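Local structure of putative aliphatic sulfonates-binding protein (Escherichia coli, 2X26) at residues Gln23-Glu26 with Lys27-Glu31; Ser240-Asp243 with His244-Pro247. The protein probably serves as the periplasmic binding protein of an ABC-type transport system for aliphatic sulfonates. All coordinates share one frame; numbering follows the deposited sequence.

Contact 1: Gln23-Glu26 with Lys27-Glu31; sequences QLLE and KRYPE
Leu-25 and Tyr-29, Leu-24 and Arg-28, and Gln-23 and Lys-27 meet four residues apart, a local contact along the short surface helix 24-28. In this two-lobed periplasmic binding protein fold, the helix packs through Leu-25 against strands 4-9 and 33-38 and against helix 199-218. Three alpha-helical bonds carry the backbone: Lys-27 N to Gln-23 O (3.1 Å), Arg-28 N to Leu-24 O (2.8 Å) and Tyr-29 N to Leu-25 O (2.9 Å). Gln-23 serves two helices, ending one with a Schellman motif, its phi positive at 56°, and standing as N-cap of the next. Its carbonyl oxygen is also skirted by the Lys-27 chain, whose bend at chi3 (-76°) brings CE to 3.4 Å from Gln-23 O; NZ ends near the Leu-24 methyl CD2. Arg-28 likewise passes a carbonyl, CG 3.2 Å from Leu-24 O, but its chain stays extended from CG to NE and carries NH2 to a salt bridge with Glu-211. On the inner side, Leu-25 CD2 touches the Tyr-29 ring at CE2 (3.8 Å), the two side chains crossing at a slant, while Leu-25 O lies at the ring's edge near its plane. Phe-201 meets this ring edge-to-face; an alanine in place of Tyr-29 would probably leave Phe-201 without its aromatic mate and uncover the Leu-25 methyl on that flank. The next bond of the series cannot form, because Pro-30 has no amide hydrogen to offer, and Glu-26 O instead sits 3.6 Å from Pro-30 CA.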
ATOM      1  N   GLN A  23      19.072   7.853   0.317  1.00  5.30           N
ATOM      2  CA  GLN A  23      19.747   7.514   1.567  1.00  4.90           C
ATOM      3  C   GLN A  23      19.317   8.358   2.754  1.00  5.09           C
ATOM      4  O   GLN A  23      20.086   8.610   3.661  1.00  4.54           O
ATOM      5  CB  GLN A  23      21.295   7.486   1.403  1.00  6.23           C
ATOM      6  CG  GLN A  23      21.680   6.340   0.438  1.00 10.89           C
ATOM      7  CD  GLN A  23      23.165   6.086   0.354  1.00 18.55           C
ATOM      8  OE1 GLN A  23      23.946   6.785   0.964  1.00 21.05           O
ATOM      9  NE2 GLN A  23      23.557   5.062  -0.403  1.00 21.49           N
ATOM     10  N   LEU A  24      18.069   8.804   2.750  1.00  5.30           N
ATOM     11  CA  LEU A  24      17.606   9.732   3.797  1.00  5.23           C
ATOM     12  C   LEU A  24      17.640   9.139   5.200  1.00  6.57           C
ATOM     13  O   LEU A  24      18.065   9.821   6.132  1.00  5.13           O
ATOM     14  CB  LEU A  24      16.197  10.219   3.487  1.00  5.59           C
ATOM     15  CG  LEU A  24      16.007  10.996   2.176  1.00  5.14           C
ATOM     16  CD1 LEU A  24      14.536  11.315   2.071  1.00  8.77           C
ATOM     17  CD2 LEU A  24      16.912  12.272   2.128  1.00  9.75           C
ATOM     18  N   LEU A  25      17.247   7.872   5.349  1.00  5.16           N
ATOM     19  CA  LEU A  25      17.243   7.246   6.679  1.00  5.97           C
ATOM     20  C   LEU A  25      18.646   6.980   7.179  1.00  6.49           C
ATOM     21  O   LEU A  25      18.938   7.157   8.345  1.00  6.90           O
ATOM     22  CB  LEU A  25      16.452   5.934   6.678  1.00  4.60           C
ATOM     23  CG  LEU A  25      14.944   6.056   6.530  1.00  7.04           C
ATOM     24  CD1 LEU A  25      14.293   4.704   6.691  1.00  7.47           C
ATOM     25  CD2 LEU A  25      14.290   7.041   7.517  1.00  7.69           C
ATOM     26  N   GLU A  26      19.513   6.543   6.277  1.00  6.77           N
ATOM     27  CA  GLU A  26      20.890   6.291   6.671  1.00  6.90           C
ATOM     28  C   GLU A  26      21.523   7.576   7.198  1.00  8.00           C
ATOM     29  O   GLU A  26      22.247   7.535   8.192  1.00  6.91           O
ATOM     30  CB  GLU A  26      21.680   5.692   5.509  1.00  8.19           C
ATOM     31  CG  GLU A  26      21.282   4.249   5.125  1.00  6.83           C
ATOM     32  CD  GLU A  26      20.118   4.157   4.180  1.00  8.94           C
ATOM     33  OE1 GLU A  26      19.497   5.184   3.848  1.00  5.22           O
ATOM     34  OE2 GLU A  26      19.818   3.024   3.748  1.00  6.17           O
ATOM     35  N   LYS A  27      21.237   8.697   6.545  1.00  7.74           N
ATOM     36  CA  LYS A  27      21.809   9.962   6.948  1.00  9.59           C
ATOM     37  C   LYS A  27      21.120  10.502   8.200  1.00 10.62           C
ATOM     38  O   LYS A  27      21.794  11.049   9.083  1.00  7.43           O
ATOM     39  CB  LYS A  27      21.697  10.963   5.810  1.00  9.48           C
ATOM     40  CG  LYS A  27      22.573  10.623   4.625  1.00 13.34           C
ATOM     41  CD  LYS A  27      22.502  11.729   3.574  1.00 17.38           C
ATOM     42  CE  LYS A  27      21.215  11.703   2.754  1.00 22.03           C
ATOM     43  NZ  LYS A  27      20.790  13.047   2.196  1.00 24.14           N
ATOM     44  N   ARG A  28      19.774  10.321   8.311  1.00 10.72           N
ATOM     45  CA  ARG A  28      19.086  10.872   9.493  1.00 11.10           C
ATOM     46  C   ARG A  28      19.293  10.136  10.785  1.00 10.07           C
ATOM     47  O   ARG A  28      19.284  10.755  11.848  1.00  9.44           O
ATOM     48  CB  ARG A  28      17.606  11.007   9.286  1.00 12.20           C
ATOM     49  CG  ARG A  28      17.351  12.027   8.301  1.00 16.87           C
ATOM     50  CD  ARG A  28      15.915  12.277   8.167  1.00 22.08           C
ATOM     51  NE  ARG A  28      15.782  13.181   7.058  1.00 25.24           N
ATOM     52  CZ  ARG A  28      14.640  13.723   6.698  1.00 27.97           C
ATOM     53  NH1 ARG A  28      13.540  13.419   7.375  1.00 26.27           N
ATOM     54  NH2 ARG A  28      14.617  14.554   5.667  1.00 27.67           N
ATOM     55  N   TYR A  29      19.473   8.829  10.689  1.00  7.86           N
ATOM     56  CA  TYR A  29      19.652   7.952  11.812  1.00  9.47           C
ATOM     57  C   TYR A  29      21.026   7.173  11.660  1.00  9.76           C
ATOM     58  O   TYR A  29      21.037   5.970  11.413  1.00  7.84           O
ATOM     59  CB  TYR A  29      18.465   7.004  11.878  1.00  9.40           C
ATOM     60  CG  TYR A  29      17.152   7.749  11.963  1.00  9.34           C
ATOM     61  CD1 TYR A  29      16.729   8.308  13.176  1.00 10.29           C
ATOM     62  CD2 TYR A  29      16.329   7.906  10.841  1.00 11.35           C
ATOM     63  CE1 TYR A  29      15.501   9.025  13.258  1.00 10.33           C
ATOM     64  CE2 TYR A  29      15.111   8.633  10.923  1.00 11.15           C
ATOM     65  CZ  TYR A  29      14.702   9.158  12.149  1.00 12.03           C
ATOM     66  OH  TYR A  29      13.508   9.871  12.282  1.00 13.70           O
ATOM     67  N   PRO A  30      22.152   7.876  11.804  1.00 10.65           N
ATOM     68  CA  PRO A  30      23.453   7.213  11.571  1.00 10.69           C
ATOM     69  C   PRO A  30      23.770   6.130  12.597  1.00 11.48           C
ATOM     70  O   PRO A  30      24.706   5.356  12.427  1.00 11.89           O
ATOM     71  CB  PRO A  30      24.469   8.358  11.695  1.00 11.65           C
ATOM     72  CG  PRO A  30      23.751   9.496  12.351  1.00 10.88           C
ATOM     73  CD  PRO A  30      22.297   9.328  12.046  1.00 11.12           C
ATOM     74  N   GLU A  31      22.973   6.064  13.650  1.00 12.64           N
ATOM     75  CA  GLU A  31      23.185   5.149  14.728  1.00 13.79           C
ATOM     76  C   GLU A  31      22.337   3.898  14.629  1.00 13.54           C
ATOM     77  O   GLU A  31      22.422   3.008  15.482  1.00 14.04           O
ATOM     78  CB  GLU A  31      22.851   5.898  16.004  1.00 15.56           C
ATOM     79  CG  GLU A  31      23.230   5.238  17.222  1.00 20.11           C
ATOM     80  CD  GLU A  31      23.667   6.227  18.276  1.00 23.44           C
ATOM     81  OE1 GLU A  31      23.502   7.479  18.086  1.00 28.33           O
ATOM     82  OE2 GLU A  31      24.178   5.723  19.283  1.00 23.84           O
TER

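Contact 2: Ser240-Asp243 with His244-Pro247; sequences SYLD and HRPP
His-244 N is gripped by two carbonyls, bonding to Tyr-241 O at 3.2 Å with an N-H...O angle of 148° and more weakly to Ser-240 O, also at 3.2 Å but bent to 124°. Ser-240 O has a second role: it lies 3.1 Å above the plane of the His-244 ring, over its centre. The ring's CE1 comes within 3.1 Å of Ser-240 OG, which is itself bonded to Ser-164. Stacking with Tyr-163 and a bond from ND1 to Asp-160 fix how the imidazole is turned. Around the C-terminal end of helix 235-243 of the periplasmic binding protein fold, the bonding shortens to three-residue steps, with Arg-245 N reaching Leu-242 O from well above its carbonyl plane. The Arg-245 chain, extended at chi2, lays CD against Tyr-241 CE2 (4.0 Å) and beside the Leu-242 methyl CD2; a bend at chi3 (86°) then turns NE off that line. The guanidinium and tyrosine ring planes are nearly parallel, though the two side chains cross at a slant. NH2 forms a salt bridge to Asp-213 and bonds a bound glycerol, probably from the crystallisation liquor. One water joins the two polar ends, accepting from Arg-245 NE at 2.7 Å and lying 2.9 Å from Tyr-241 OH.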
ATOM      1  N   SER A 240       2.908   9.045 -16.461  1.00  6.71           N
ATOM      2  CA  SER A 240       1.471   8.749 -16.327  1.00  6.73           C
ATOM      3  C   SER A 240       1.181   8.215 -14.929  1.00  5.65           C
ATOM      4  O   SER A 240       0.227   8.655 -14.264  1.00  6.72           O
ATOM      5  CB  SER A 240       1.083   7.707 -17.370  1.00  7.78           C
ATOM      6  OG  SER A 240      -0.317   7.436 -17.378  1.00 14.04           O
ATOM      7  N   TYR A 241       2.001   7.269 -14.473  1.00  5.14           N
ATOM      8  CA  TYR A 241       1.855   6.718 -13.143  1.00  5.35           C
ATOM      9  C   TYR A 241       1.857   7.790 -12.031  1.00  6.81           C
ATOM     10  O   TYR A 241       0.961   7.791 -11.144  1.00  7.43           O
ATOM     11  CB  TYR A 241       3.010   5.740 -12.893  1.00  5.73           C
ATOM     12  CG  TYR A 241       3.044   5.137 -11.537  1.00  5.97           C
ATOM     13  CD1 TYR A 241       2.338   3.987 -11.257  1.00  8.89           C
ATOM     14  CD2 TYR A 241       3.783   5.725 -10.517  1.00 10.05           C
ATOM     15  CE1 TYR A 241       2.361   3.427  -9.952  1.00 13.21           C
ATOM     16  CE2 TYR A 241       3.832   5.181  -9.246  1.00 13.14           C
ATOM     17  CZ  TYR A 241       3.135   4.045  -8.973  1.00 18.42           C
ATOM     18  OH  TYR A 241       3.239   3.512  -7.716  1.00 19.89           O
ATOM     19  N   LEU A 242       2.812   8.718 -12.079  1.00  6.06           N
ATOM     20  CA  LEU A 242       2.866   9.799 -11.068  1.00  5.13           C
ATOM     21  C   LEU A 242       1.678  10.746 -11.201  1.00  5.94           C
ATOM     22  O   LEU A 242       1.127  11.221 -10.180  1.00  7.55           O
ATOM     23  CB  LEU A 242       4.194  10.576 -11.206  1.00  5.49           C
ATOM     24  CG  LEU A 242       5.456   9.797 -10.810  1.00  4.49           C
ATOM     25  CD1 LEU A 242       6.590  10.841 -10.983  1.00  6.54           C
ATOM     26  CD2 LEU A 242       5.418   9.311  -9.335  1.00  8.37           C
ATOM     27  N   ASP A 243       1.233  10.991 -12.440  1.00  5.78           N
ATOM     28  CA  ASP A 243       0.088  11.861 -12.674  1.00  5.85           C
ATOM     29  C   ASP A 243      -1.255  11.288 -12.099  1.00  7.32           C
ATOM     30  O   ASP A 243      -2.223  12.034 -11.957  1.00  9.18           O
ATOM     31  CB  ASP A 243      -0.056  12.131 -14.163  1.00  4.93           C
ATOM     32  CG  ASP A 243       0.980  13.089 -14.686  1.00  6.25           C
ATOM     33  OD1 ASP A 243       1.600  13.791 -13.838  1.00  7.76           O
ATOM     34  OD2 ASP A 243       1.146  13.167 -15.945  1.00  8.86           O
ATOM     35  N   HIS A 244      -1.323   9.994 -11.811  1.00  5.03           N
ATOM     36  CA  HIS A 244      -2.555   9.423 -11.245  1.00  6.48           C
ATOM     37  C   HIS A 244      -2.541   9.432  -9.717  1.00  6.92           C
ATOM     38  O   HIS A 244      -3.463   8.892  -9.105  1.00  8.48           O
ATOM     39  CB  HIS A 244      -2.785   7.994 -11.743  1.00  5.47           C
ATOM     40  CG  HIS A 244      -2.847   7.889 -13.231  1.00  7.75           C
ATOM     41  ND1 HIS A 244      -2.325   6.816 -13.923  1.00 10.21           N
ATOM     42  CD2 HIS A 244      -3.355   8.734 -14.162  1.00  6.30           C
ATOM     43  CE1 HIS A 244      -2.519   6.999 -15.218  1.00 11.98           C
ATOM     44  NE2 HIS A 244      -3.144   8.157 -15.391  1.00  9.63           N
ATOM     45  N   ARG A 245      -1.501  10.013  -9.105  1.00  6.72           N
ATOM     46  CA  ARG A 245      -1.385  10.008  -7.630  1.00  8.03           C
ATOM     47  C   ARG A 245      -1.710  11.356  -7.051  1.00  8.65           C
ATOM     48  O   ARG A 245      -1.365  12.407  -7.659  1.00  9.04           O
ATOM     49  CB  ARG A 245       0.053   9.719  -7.225  1.00  7.37           C
ATOM     50  CG  ARG A 245       0.498   8.316  -7.662  1.00  9.60           C
ATOM     51  CD  ARG A 245       1.976   8.229  -7.383  1.00 12.05           C
ATOM     52  NE  ARG A 245       2.223   7.822  -6.003  1.00 11.07           N
ATOM     53  CZ  ARG A 245       2.922   8.492  -5.085  1.00 13.42           C
ATOM     54  NH1 ARG A 245       3.436   9.712  -5.324  1.00 12.12           N
ATOM     55  NH2 ARG A 245       3.078   7.903  -3.882  1.00 15.38           N
ATOM     56  N   PRO A 246      -2.413  11.363  -5.920  1.00  9.71           N
ATOM     57  CA  PRO A 246      -2.630  12.638  -5.251  1.00 10.29           C
ATOM     58  C   PRO A 246      -1.362  13.040  -4.479  1.00  9.37           C
ATOM     59  O   PRO A 246      -0.456  12.220  -4.314  1.00  7.42           O
ATOM     60  CB  PRO A 246      -3.752  12.290  -4.239  1.00  9.87           C
ATOM     61  CG  PRO A 246      -3.461  10.924  -3.853  1.00 10.57           C
ATOM     62  CD  PRO A 246      -2.970  10.235  -5.137  1.00 10.00           C
ATOM     63  N   PRO A 247      -1.291  14.292  -3.979  1.00  9.83           N
ATOM     64  CA  PRO A 247      -0.163  14.581  -3.086  1.00 10.77           C
ATOM     65  C   PRO A 247      -0.193  13.622  -1.888  1.00 10.73           C
ATOM     66  O   PRO A 247      -1.275  13.350  -1.338  1.00 10.86           O
ATOM     67  CB  PRO A 247      -0.455  16.034  -2.630  1.00 11.10           C
ATOM     68  CG  PRO A 247      -1.226  16.631  -3.817  1.00 12.20           C
ATOM     69  CD  PRO A 247      -2.145  15.483  -4.209  1.00 10.43           C
TER
HETATM   70  O   HOH W   1       1.888   5.136  -5.787  1.00 19.18           O

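Both contacts illustrate how a chain leaves a helix, but their settings differ. Their centres are 27 Å apart and their nearest atoms about 13 Å. Contact 1 is a surface contact, its centre about 23 Å from the centre of the chain, with one buried residue; contact 2 is partly buried, its centre about 15 Å from the centre of the chain. Each sends an arginine to an acid of helix 199-218, a shared neighbour. Leu-25 gives 23-31 an apolar anchor on the sheet, with polar ends round it; in 240-247 the bonds shorten, and imidazole, guanidinium and water are added to them. Contact 2 also has polar partners at Asp-160, just after strand 155-159, and Ser-164 of helix 162-169.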